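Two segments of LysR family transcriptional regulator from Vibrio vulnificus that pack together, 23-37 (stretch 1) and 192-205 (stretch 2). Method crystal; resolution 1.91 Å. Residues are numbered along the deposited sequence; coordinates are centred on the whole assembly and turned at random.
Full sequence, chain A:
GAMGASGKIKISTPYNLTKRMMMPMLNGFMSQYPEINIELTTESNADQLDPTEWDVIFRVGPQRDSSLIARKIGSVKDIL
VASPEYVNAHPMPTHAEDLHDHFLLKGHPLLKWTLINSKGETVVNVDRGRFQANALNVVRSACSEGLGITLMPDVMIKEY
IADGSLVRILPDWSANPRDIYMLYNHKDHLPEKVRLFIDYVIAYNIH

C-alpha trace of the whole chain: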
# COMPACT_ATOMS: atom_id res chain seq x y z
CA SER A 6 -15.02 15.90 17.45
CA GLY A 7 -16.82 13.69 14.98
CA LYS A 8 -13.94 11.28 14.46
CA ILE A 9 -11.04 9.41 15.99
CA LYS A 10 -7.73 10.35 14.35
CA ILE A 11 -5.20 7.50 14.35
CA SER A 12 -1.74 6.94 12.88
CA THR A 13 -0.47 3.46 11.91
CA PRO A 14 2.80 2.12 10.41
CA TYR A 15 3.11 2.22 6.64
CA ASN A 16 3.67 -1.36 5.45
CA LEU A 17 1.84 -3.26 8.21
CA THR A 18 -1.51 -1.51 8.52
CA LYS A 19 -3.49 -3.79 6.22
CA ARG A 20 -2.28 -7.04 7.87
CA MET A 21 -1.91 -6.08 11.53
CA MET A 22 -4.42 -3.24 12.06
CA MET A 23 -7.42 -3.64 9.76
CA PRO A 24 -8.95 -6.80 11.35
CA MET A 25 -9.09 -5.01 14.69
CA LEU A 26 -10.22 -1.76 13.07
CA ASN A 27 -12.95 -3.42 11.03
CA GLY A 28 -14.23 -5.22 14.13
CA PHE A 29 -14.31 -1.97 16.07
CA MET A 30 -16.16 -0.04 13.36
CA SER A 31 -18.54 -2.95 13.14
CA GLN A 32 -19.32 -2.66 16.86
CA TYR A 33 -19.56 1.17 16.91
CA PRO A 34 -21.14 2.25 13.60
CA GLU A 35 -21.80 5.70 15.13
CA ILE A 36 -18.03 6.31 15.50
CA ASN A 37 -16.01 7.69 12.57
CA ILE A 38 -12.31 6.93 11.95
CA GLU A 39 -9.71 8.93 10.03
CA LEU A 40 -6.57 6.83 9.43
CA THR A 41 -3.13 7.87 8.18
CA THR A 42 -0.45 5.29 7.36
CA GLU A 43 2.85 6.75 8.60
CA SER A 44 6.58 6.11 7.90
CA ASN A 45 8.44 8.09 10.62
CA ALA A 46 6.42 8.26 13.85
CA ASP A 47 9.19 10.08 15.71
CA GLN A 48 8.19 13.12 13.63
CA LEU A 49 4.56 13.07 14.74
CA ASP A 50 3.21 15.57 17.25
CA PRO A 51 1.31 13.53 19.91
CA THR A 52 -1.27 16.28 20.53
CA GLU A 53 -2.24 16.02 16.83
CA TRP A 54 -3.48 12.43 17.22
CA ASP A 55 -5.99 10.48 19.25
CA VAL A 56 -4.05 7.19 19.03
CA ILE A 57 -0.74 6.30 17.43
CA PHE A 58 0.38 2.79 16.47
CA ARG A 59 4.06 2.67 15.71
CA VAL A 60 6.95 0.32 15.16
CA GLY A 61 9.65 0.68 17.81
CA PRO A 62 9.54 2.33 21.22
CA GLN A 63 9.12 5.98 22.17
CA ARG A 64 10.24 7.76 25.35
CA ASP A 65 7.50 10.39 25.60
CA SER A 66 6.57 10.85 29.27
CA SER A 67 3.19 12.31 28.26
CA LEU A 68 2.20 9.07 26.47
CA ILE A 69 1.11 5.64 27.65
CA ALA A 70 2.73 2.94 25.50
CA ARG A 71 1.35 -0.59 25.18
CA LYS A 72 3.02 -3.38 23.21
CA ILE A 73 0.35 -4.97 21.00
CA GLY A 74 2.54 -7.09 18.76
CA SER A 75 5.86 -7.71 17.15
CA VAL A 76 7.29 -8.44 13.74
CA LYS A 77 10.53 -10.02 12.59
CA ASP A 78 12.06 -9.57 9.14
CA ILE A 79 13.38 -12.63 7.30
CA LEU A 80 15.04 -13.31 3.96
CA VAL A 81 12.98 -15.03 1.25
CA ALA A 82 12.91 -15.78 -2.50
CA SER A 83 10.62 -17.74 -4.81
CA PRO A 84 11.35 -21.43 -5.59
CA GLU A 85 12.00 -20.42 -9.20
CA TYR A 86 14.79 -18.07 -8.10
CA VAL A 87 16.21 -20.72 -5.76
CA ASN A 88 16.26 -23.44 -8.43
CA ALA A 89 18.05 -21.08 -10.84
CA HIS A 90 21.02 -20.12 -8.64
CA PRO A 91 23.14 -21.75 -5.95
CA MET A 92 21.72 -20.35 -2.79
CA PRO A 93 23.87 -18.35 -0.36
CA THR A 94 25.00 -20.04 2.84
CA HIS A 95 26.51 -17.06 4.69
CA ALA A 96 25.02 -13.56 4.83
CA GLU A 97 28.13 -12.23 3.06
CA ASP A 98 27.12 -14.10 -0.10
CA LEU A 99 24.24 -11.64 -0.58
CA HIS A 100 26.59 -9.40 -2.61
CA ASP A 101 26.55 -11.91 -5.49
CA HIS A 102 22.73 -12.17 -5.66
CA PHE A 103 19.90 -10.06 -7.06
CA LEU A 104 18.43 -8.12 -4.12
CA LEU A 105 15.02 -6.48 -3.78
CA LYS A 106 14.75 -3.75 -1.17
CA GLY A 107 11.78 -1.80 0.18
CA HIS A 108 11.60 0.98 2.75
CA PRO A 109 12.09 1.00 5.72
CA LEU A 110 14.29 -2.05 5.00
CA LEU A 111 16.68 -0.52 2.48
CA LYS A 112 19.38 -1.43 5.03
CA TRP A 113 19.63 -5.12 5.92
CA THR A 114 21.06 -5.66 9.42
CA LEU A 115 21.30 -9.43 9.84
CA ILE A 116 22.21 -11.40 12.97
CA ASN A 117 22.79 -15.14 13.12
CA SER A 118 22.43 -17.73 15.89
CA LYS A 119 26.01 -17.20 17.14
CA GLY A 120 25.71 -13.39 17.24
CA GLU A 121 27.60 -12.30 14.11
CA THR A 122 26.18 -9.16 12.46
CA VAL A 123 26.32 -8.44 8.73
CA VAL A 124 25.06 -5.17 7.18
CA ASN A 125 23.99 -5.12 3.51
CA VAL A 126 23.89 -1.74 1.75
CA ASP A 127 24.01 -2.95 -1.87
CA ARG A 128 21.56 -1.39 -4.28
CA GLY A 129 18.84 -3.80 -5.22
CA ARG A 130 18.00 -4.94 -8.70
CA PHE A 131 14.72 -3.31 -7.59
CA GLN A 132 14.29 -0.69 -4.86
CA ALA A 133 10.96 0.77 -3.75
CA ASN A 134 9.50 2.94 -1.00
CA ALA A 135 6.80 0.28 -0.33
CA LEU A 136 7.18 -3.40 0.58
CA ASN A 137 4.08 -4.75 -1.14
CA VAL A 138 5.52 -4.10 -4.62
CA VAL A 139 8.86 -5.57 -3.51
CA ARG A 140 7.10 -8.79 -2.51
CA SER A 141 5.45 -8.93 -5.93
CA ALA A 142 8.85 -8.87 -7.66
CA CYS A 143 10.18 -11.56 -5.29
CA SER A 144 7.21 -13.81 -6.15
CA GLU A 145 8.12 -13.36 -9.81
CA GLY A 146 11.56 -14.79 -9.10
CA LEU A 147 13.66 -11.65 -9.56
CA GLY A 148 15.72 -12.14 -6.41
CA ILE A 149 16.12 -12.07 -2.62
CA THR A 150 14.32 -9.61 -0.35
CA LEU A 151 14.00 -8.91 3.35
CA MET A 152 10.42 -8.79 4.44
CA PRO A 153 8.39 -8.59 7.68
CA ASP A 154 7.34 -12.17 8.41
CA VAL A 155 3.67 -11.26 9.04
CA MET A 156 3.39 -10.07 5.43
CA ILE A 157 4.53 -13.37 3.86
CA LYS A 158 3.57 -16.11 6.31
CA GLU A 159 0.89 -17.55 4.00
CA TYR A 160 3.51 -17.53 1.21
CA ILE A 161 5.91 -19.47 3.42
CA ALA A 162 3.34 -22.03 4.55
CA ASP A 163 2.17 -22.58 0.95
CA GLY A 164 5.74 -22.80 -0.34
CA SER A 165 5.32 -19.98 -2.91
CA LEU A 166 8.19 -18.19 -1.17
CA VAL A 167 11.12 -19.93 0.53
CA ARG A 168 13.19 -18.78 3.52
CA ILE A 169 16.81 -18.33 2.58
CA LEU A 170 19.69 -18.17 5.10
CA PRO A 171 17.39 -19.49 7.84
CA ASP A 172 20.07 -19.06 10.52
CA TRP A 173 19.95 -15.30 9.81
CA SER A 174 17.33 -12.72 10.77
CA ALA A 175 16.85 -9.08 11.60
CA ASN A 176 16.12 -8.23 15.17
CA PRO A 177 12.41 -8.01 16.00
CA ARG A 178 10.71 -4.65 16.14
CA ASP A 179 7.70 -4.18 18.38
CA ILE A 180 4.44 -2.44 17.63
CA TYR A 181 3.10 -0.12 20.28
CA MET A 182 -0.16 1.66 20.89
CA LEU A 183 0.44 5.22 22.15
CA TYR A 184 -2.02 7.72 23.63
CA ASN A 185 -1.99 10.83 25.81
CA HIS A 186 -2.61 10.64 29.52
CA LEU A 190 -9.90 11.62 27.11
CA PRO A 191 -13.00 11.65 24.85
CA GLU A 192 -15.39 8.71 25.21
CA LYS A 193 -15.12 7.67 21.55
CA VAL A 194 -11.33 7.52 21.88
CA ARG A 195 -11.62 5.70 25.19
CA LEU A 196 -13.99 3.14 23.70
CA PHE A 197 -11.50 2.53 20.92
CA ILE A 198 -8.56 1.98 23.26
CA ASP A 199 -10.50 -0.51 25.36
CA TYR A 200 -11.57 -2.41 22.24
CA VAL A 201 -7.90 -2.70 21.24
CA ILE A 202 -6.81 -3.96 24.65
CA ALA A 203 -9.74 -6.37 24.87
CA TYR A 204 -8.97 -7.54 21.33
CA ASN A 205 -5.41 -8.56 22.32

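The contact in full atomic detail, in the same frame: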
# COMPACT_ATOMS: atom_id res chain seq x y z
N MET A 23 -6.06 -3.67 10.31
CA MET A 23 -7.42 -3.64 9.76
C MET A 23 -8.38 -4.67 10.36
O MET A 23 -9.58 -4.36 10.44
CB MET A 23 -7.38 -3.81 8.23
CG MET A 23 -7.14 -2.51 7.43
SD MET A 23 -7.80 -0.97 8.16
CE MET A 23 -9.55 -1.10 7.79
N PRO A 24 -7.97 -5.90 10.71
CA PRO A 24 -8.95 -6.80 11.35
C PRO A 24 -9.52 -6.20 12.62
O PRO A 24 -10.74 -6.17 12.81
CB PRO A 24 -8.12 -8.06 11.63
CG PRO A 24 -7.05 -8.03 10.57
CD PRO A 24 -6.71 -6.60 10.39
N MET A 25 -8.64 -5.68 13.48
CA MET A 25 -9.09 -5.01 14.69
C MET A 25 -9.94 -3.79 14.36
O MET A 25 -11.00 -3.58 14.97
CB MET A 25 -7.87 -4.57 15.49
CG MET A 25 -8.12 -4.17 16.92
SD MET A 25 -6.50 -4.40 17.75
CE MET A 25 -5.36 -3.73 16.54
N LEU A 26 -9.49 -2.98 13.40
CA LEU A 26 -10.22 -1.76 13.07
C LEU A 26 -11.58 -2.07 12.47
O LEU A 26 -12.55 -1.35 12.72
CB LEU A 26 -9.41 -0.91 12.10
CG LEU A 26 -8.29 -0.17 12.83
CD1 LEU A 26 -7.27 0.34 11.83
CD2 LEU A 26 -8.89 0.97 13.63
N ASN A 27 -11.65 -3.09 11.63
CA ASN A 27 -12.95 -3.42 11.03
C ASN A 27 -13.90 -3.97 12.09
O ASN A 27 -15.10 -3.65 12.09
CB ASN A 27 -12.77 -4.41 9.86
CG ASN A 27 -12.22 -3.76 8.60
OD1 ASN A 27 -12.44 -2.56 8.35
ND2 ASN A 27 -11.51 -4.56 7.76
N GLY A 28 -13.38 -4.73 13.05
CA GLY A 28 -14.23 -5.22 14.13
C GLY A 28 -14.72 -4.09 15.02
O GLY A 28 -15.85 -4.12 15.50
N PHE A 29 -13.88 -3.07 15.23
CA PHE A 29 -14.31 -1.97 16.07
C PHE A 29 -15.40 -1.17 15.38
O PHE A 29 -16.43 -0.84 15.99
CB PHE A 29 -13.12 -1.09 16.41
CG PHE A 29 -13.50 0.19 17.08
CD1 PHE A 29 -13.76 0.23 18.43
CD2 PHE A 29 -13.67 1.35 16.34
CE1 PHE A 29 -14.11 1.40 19.04
CE2 PHE A 29 -14.03 2.54 16.95
CZ PHE A 29 -14.25 2.57 18.29
N MET A 30 -15.18 -0.83 14.11
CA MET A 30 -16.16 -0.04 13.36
C MET A 30 -17.48 -0.78 13.27
O MET A 30 -18.55 -0.17 13.24
CB MET A 30 -15.64 0.25 11.95
CG MET A 30 -14.49 1.26 11.92
SD MET A 30 -14.14 1.87 10.26
CE MET A 30 -13.02 0.64 9.63
N SER A 31 -17.38 -2.09 13.15
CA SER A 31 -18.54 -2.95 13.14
C SER A 31 -19.34 -2.81 14.43
O SER A 31 -20.56 -2.74 14.40
CB SER A 31 -18.07 -4.39 12.93
OG SER A 31 -19.04 -5.14 12.30
N GLN A 32 -18.64 -2.71 15.57
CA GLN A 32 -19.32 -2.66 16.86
C GLN A 32 -19.83 -1.26 17.19
O GLN A 32 -20.79 -1.13 17.96
CB GLN A 32 -18.37 -3.17 17.95
CG GLN A 32 -19.01 -3.50 19.30
CD GLN A 32 -18.01 -4.12 20.28
OE1 GLN A 32 -17.25 -5.03 19.93
NE2 GLN A 32 -17.99 -3.60 21.51
N TYR A 33 -19.21 -0.22 16.63
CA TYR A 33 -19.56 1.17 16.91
C TYR A 33 -19.78 1.90 15.59
O TYR A 33 -18.99 2.76 15.20
CB TYR A 33 -18.47 1.85 17.74
CG TYR A 33 -18.21 1.16 19.05
CD1 TYR A 33 -19.03 1.36 20.14
CD2 TYR A 33 -17.17 0.27 19.18
CE1 TYR A 33 -18.78 0.73 21.33
CE2 TYR A 33 -16.91 -0.36 20.36
CZ TYR A 33 -17.71 -0.13 21.44
OH TYR A 33 -17.46 -0.78 22.63
N PRO A 34 -20.86 1.56 14.88
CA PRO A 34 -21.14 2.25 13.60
C PRO A 34 -21.29 3.76 13.73
O PRO A 34 -21.11 4.47 12.74
CB PRO A 34 -22.46 1.61 13.15
CG PRO A 34 -22.64 0.41 14.02
CD PRO A 34 -21.96 0.69 15.29
N GLU A 35 -21.66 4.26 14.92
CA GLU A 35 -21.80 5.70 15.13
C GLU A 35 -20.46 6.42 15.18
O GLU A 35 -20.44 7.65 15.05
CB GLU A 35 -22.58 5.96 16.42
CG GLU A 35 -21.90 5.44 17.68
CD GLU A 35 -22.10 3.94 17.92
OE1 GLU A 35 -22.78 3.27 17.11
OE2 GLU A 35 -21.58 3.43 18.92
N ILE A 36 -19.35 5.70 15.36
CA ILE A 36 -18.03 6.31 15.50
C ILE A 36 -17.35 6.36 14.14
O ILE A 36 -17.39 5.38 13.37
CB ILE A 36 -17.19 5.52 16.51
CG1 ILE A 36 -17.87 5.55 17.89
CG2 ILE A 36 -15.75 6.05 16.57
CD1 ILE A 36 -17.06 4.86 18.98
N ASN A 37 -16.75 7.51 13.82
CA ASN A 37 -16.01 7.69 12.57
C ASN A 37 -14.51 7.63 12.83
O ASN A 37 -14.03 8.13 13.86
CB ASN A 37 -16.35 9.02 11.89
CG ASN A 37 -17.84 9.19 11.60
OD1 ASN A 37 -18.48 8.32 11.00
ND2 ASN A 37 -18.41 10.32 12.04
N GLU A 192 -14.78 10.03 25.09
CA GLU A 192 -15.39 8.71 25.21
C GLU A 192 -15.15 7.85 23.97
O GLU A 192 -14.85 6.66 24.07
CB GLU A 192 -16.89 8.86 25.46
CG GLU A 192 -17.72 7.56 25.54
CD GLU A 192 -19.22 7.83 25.78
OE1 GLU A 192 -20.02 7.78 24.81
OE2 GLU A 192 -19.59 8.13 26.95
N LYS A 193 -15.32 8.44 22.78
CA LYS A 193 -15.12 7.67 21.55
C LYS A 193 -13.68 7.15 21.46
O LYS A 193 -13.46 5.99 21.10
CB LYS A 193 -15.48 8.53 20.34
CG LYS A 193 -16.97 8.73 20.21
CD LYS A 193 -17.37 9.39 18.89
CE LYS A 193 -16.89 10.84 18.82
NZ LYS A 193 -18.04 11.79 19.04
N VAL A 194 -12.71 7.97 21.87
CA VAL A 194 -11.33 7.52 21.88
C VAL A 194 -11.11 6.46 22.95
O VAL A 194 -10.43 5.45 22.74
CB VAL A 194 -10.40 8.73 22.06
CG1 VAL A 194 -8.96 8.28 22.35
CG2 VAL A 194 -10.49 9.59 20.83
N ARG A 195 -11.71 6.67 24.12
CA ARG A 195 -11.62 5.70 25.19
C ARG A 195 -12.24 4.37 24.80
O ARG A 195 -11.68 3.30 25.10
CB ARG A 195 -12.30 6.30 26.43
CG ARG A 195 -12.74 5.33 27.47
CD ARG A 195 -13.60 6.03 28.55
NE ARG A 195 -15.03 5.81 28.34
CZ ARG A 195 -15.59 4.61 28.21
NH1 ARG A 195 -14.85 3.50 28.25
NH2 ARG A 195 -16.89 4.51 28.04
N LEU A 196 -13.38 4.40 24.11
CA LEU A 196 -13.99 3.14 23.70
C LEU A 196 -13.08 2.41 22.74
O LEU A 196 -12.96 1.18 22.79
CB LEU A 196 -15.36 3.41 23.10
CG LEU A 196 -16.40 3.48 24.22
CD1 LEU A 196 -17.75 3.90 23.70
CD2 LEU A 196 -16.51 2.13 24.93
N PHE A 197 -12.38 3.16 21.88
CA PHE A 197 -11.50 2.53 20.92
C PHE A 197 -10.35 1.84 21.62
O PHE A 197 -10.07 0.66 21.37
CB PHE A 197 -10.98 3.59 19.93
CG PHE A 197 -10.00 3.05 18.96
CD1 PHE A 197 -10.41 2.22 17.94
CD2 PHE A 197 -8.66 3.36 19.07
CE1 PHE A 197 -9.48 1.71 17.04
CE2 PHE A 197 -7.75 2.86 18.19
CZ PHE A 197 -8.15 2.05 17.17
N ILE A 198 -9.74 2.52 22.58
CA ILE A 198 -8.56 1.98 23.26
C ILE A 198 -8.91 0.72 24.03
O ILE A 198 -8.11 -0.21 24.12
CB ILE A 198 -7.97 3.06 24.19
CG1 ILE A 198 -7.16 4.06 23.35
CG2 ILE A 198 -7.13 2.43 25.26
CD1 ILE A 198 -7.03 5.44 24.01
N ASP A 199 -10.10 0.69 24.64
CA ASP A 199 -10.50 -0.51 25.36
C ASP A 199 -10.78 -1.66 24.40
O ASP A 199 -10.48 -2.81 24.71
CB ASP A 199 -11.74 -0.24 26.22
CG ASP A 199 -11.41 0.56 27.48
OD1 ASP A 199 -10.21 0.61 27.90
OD2 ASP A 199 -12.36 1.14 28.07
N TYR A 200 -11.39 -1.36 23.25
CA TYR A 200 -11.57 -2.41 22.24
C TYR A 200 -10.24 -3.05 21.89
O TYR A 200 -10.11 -4.28 21.88
CB TYR A 200 -12.25 -1.85 21.00
CG TYR A 200 -12.64 -2.93 20.01
CD1 TYR A 200 -13.85 -3.63 20.13
CD2 TYR A 200 -11.78 -3.29 18.99
CE1 TYR A 200 -14.19 -4.63 19.22
CE2 TYR A 200 -12.12 -4.27 18.09
CZ TYR A 200 -13.31 -4.94 18.21
OH TYR A 200 -13.58 -5.90 17.29
N VAL A 201 -9.22 -2.21 21.64
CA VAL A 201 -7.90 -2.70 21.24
C VAL A 201 -7.32 -3.59 22.33
O VAL A 201 -6.86 -4.71 22.06
CB VAL A 201 -6.95 -1.52 20.92
CG1 VAL A 201 -5.54 -2.01 20.58
CG2 VAL A 201 -7.48 -0.70 19.76
N ILE A 202 -7.37 -3.13 23.58
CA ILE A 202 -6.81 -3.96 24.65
C ILE A 202 -7.60 -5.25 24.79
O ILE A 202 -7.03 -6.34 24.88
CB ILE A 202 -6.76 -3.17 25.97
CG1 ILE A 202 -5.75 -2.03 25.85
CG2 ILE A 202 -6.35 -4.10 27.10
CD1 ILE A 202 -5.98 -0.89 26.86
N ALA A 203 -8.94 -5.16 24.76
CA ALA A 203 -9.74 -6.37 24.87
C ALA A 203 -9.63 -7.24 23.63
O ALA A 203 -9.92 -8.44 23.71
CB ALA A 203 -11.21 -6.01 25.15
N TYR A 204 -9.22 -6.70 22.50
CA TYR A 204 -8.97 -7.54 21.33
C TYR A 204 -7.76 -8.43 21.53
O TYR A 204 -7.75 -9.59 21.11
CB TYR A 204 -8.78 -6.65 20.10
CG TYR A 204 -8.93 -7.36 18.78
CD1 TYR A 204 -10.17 -7.40 18.16
CD2 TYR A 204 -7.84 -7.95 18.13
CE1 TYR A 204 -10.35 -8.03 16.93
CE2 TYR A 204 -8.00 -8.60 16.89
CZ TYR A 204 -9.26 -8.62 16.31
OH TYR A 204 -9.49 -9.23 15.10
N ASN A 205 -6.72 -7.90 22.19
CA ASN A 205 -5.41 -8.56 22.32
C ASN A 205 -5.27 -9.36 23.61
O ASN A 205 -4.16 -9.66 24.06
CB ASN A 205 -4.28 -7.51 22.25
CG ASN A 205 -4.09 -6.93 20.85
OD1 ASN A 205 -3.21 -7.38 20.10
ND2 ASN A 205 -4.89 -5.93 20.49

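The helix of stretch 2 runs across the helix of stretch 1 at 128°, with axes 10.4 Å apart at closest approach. No hydrogen bond joins them; apolar and aromatic packing does the work, burying 733 Å² summed over both sides.

Near the start of stretch 2, Lys 193 lays its aliphatic chain along Ile 36, CD lying 4.0 Å from CG1 of Ile 36. A long lysine suits this border because its methylenes can pack while its amine leads away to a hydrogen bond elsewhere in the structure. One turn on, Leu 196 points toward stretch 1 and offers its methyls to Tyr 33: CD2 is 3.8 Å from Tyr 33 OH, and CD1 is 4.1 Å from Tyr 33 CE1.

Phe 197 is buried; its CA-to-CB bond points sideways, and its ring edge meets the face of the Phe 29 ring, with centroids 5.0 Å apart and planes at 87°. The same edge-on presentation brings Phe 197 CE1 to 3.5 Å from CD2 of Leu 26, whose end reaches back although its CA-to-CB bond points away.

Tyr 200 is the central knob, seated among Met 25, Gly 28, Phe 29 and Gln 32. Phe 29 CB lies over its face, 3.9 Å from the ring centroid, while the Phe 29 ring turns an edge toward that ring in an offset arrangement. Gly 28 leaves room for the phenol: an ideal CB on Gly 28 would stand 2.3 Å from Tyr 200 OH, a clash.

Farther along, Val 201 CG1 packs 3.8 Å from Met 25 SD. Tyr 204 presents its face to Met 25 CG, 4.0 Å from the ring centroid; an unbranched, flexible methionine can thus serve both neighbours. Finally, Asn 205 ND2 donates to Val 201 O (2.8 Å) within its own stretch, and also lies 3.5 Å from Met 25 SD.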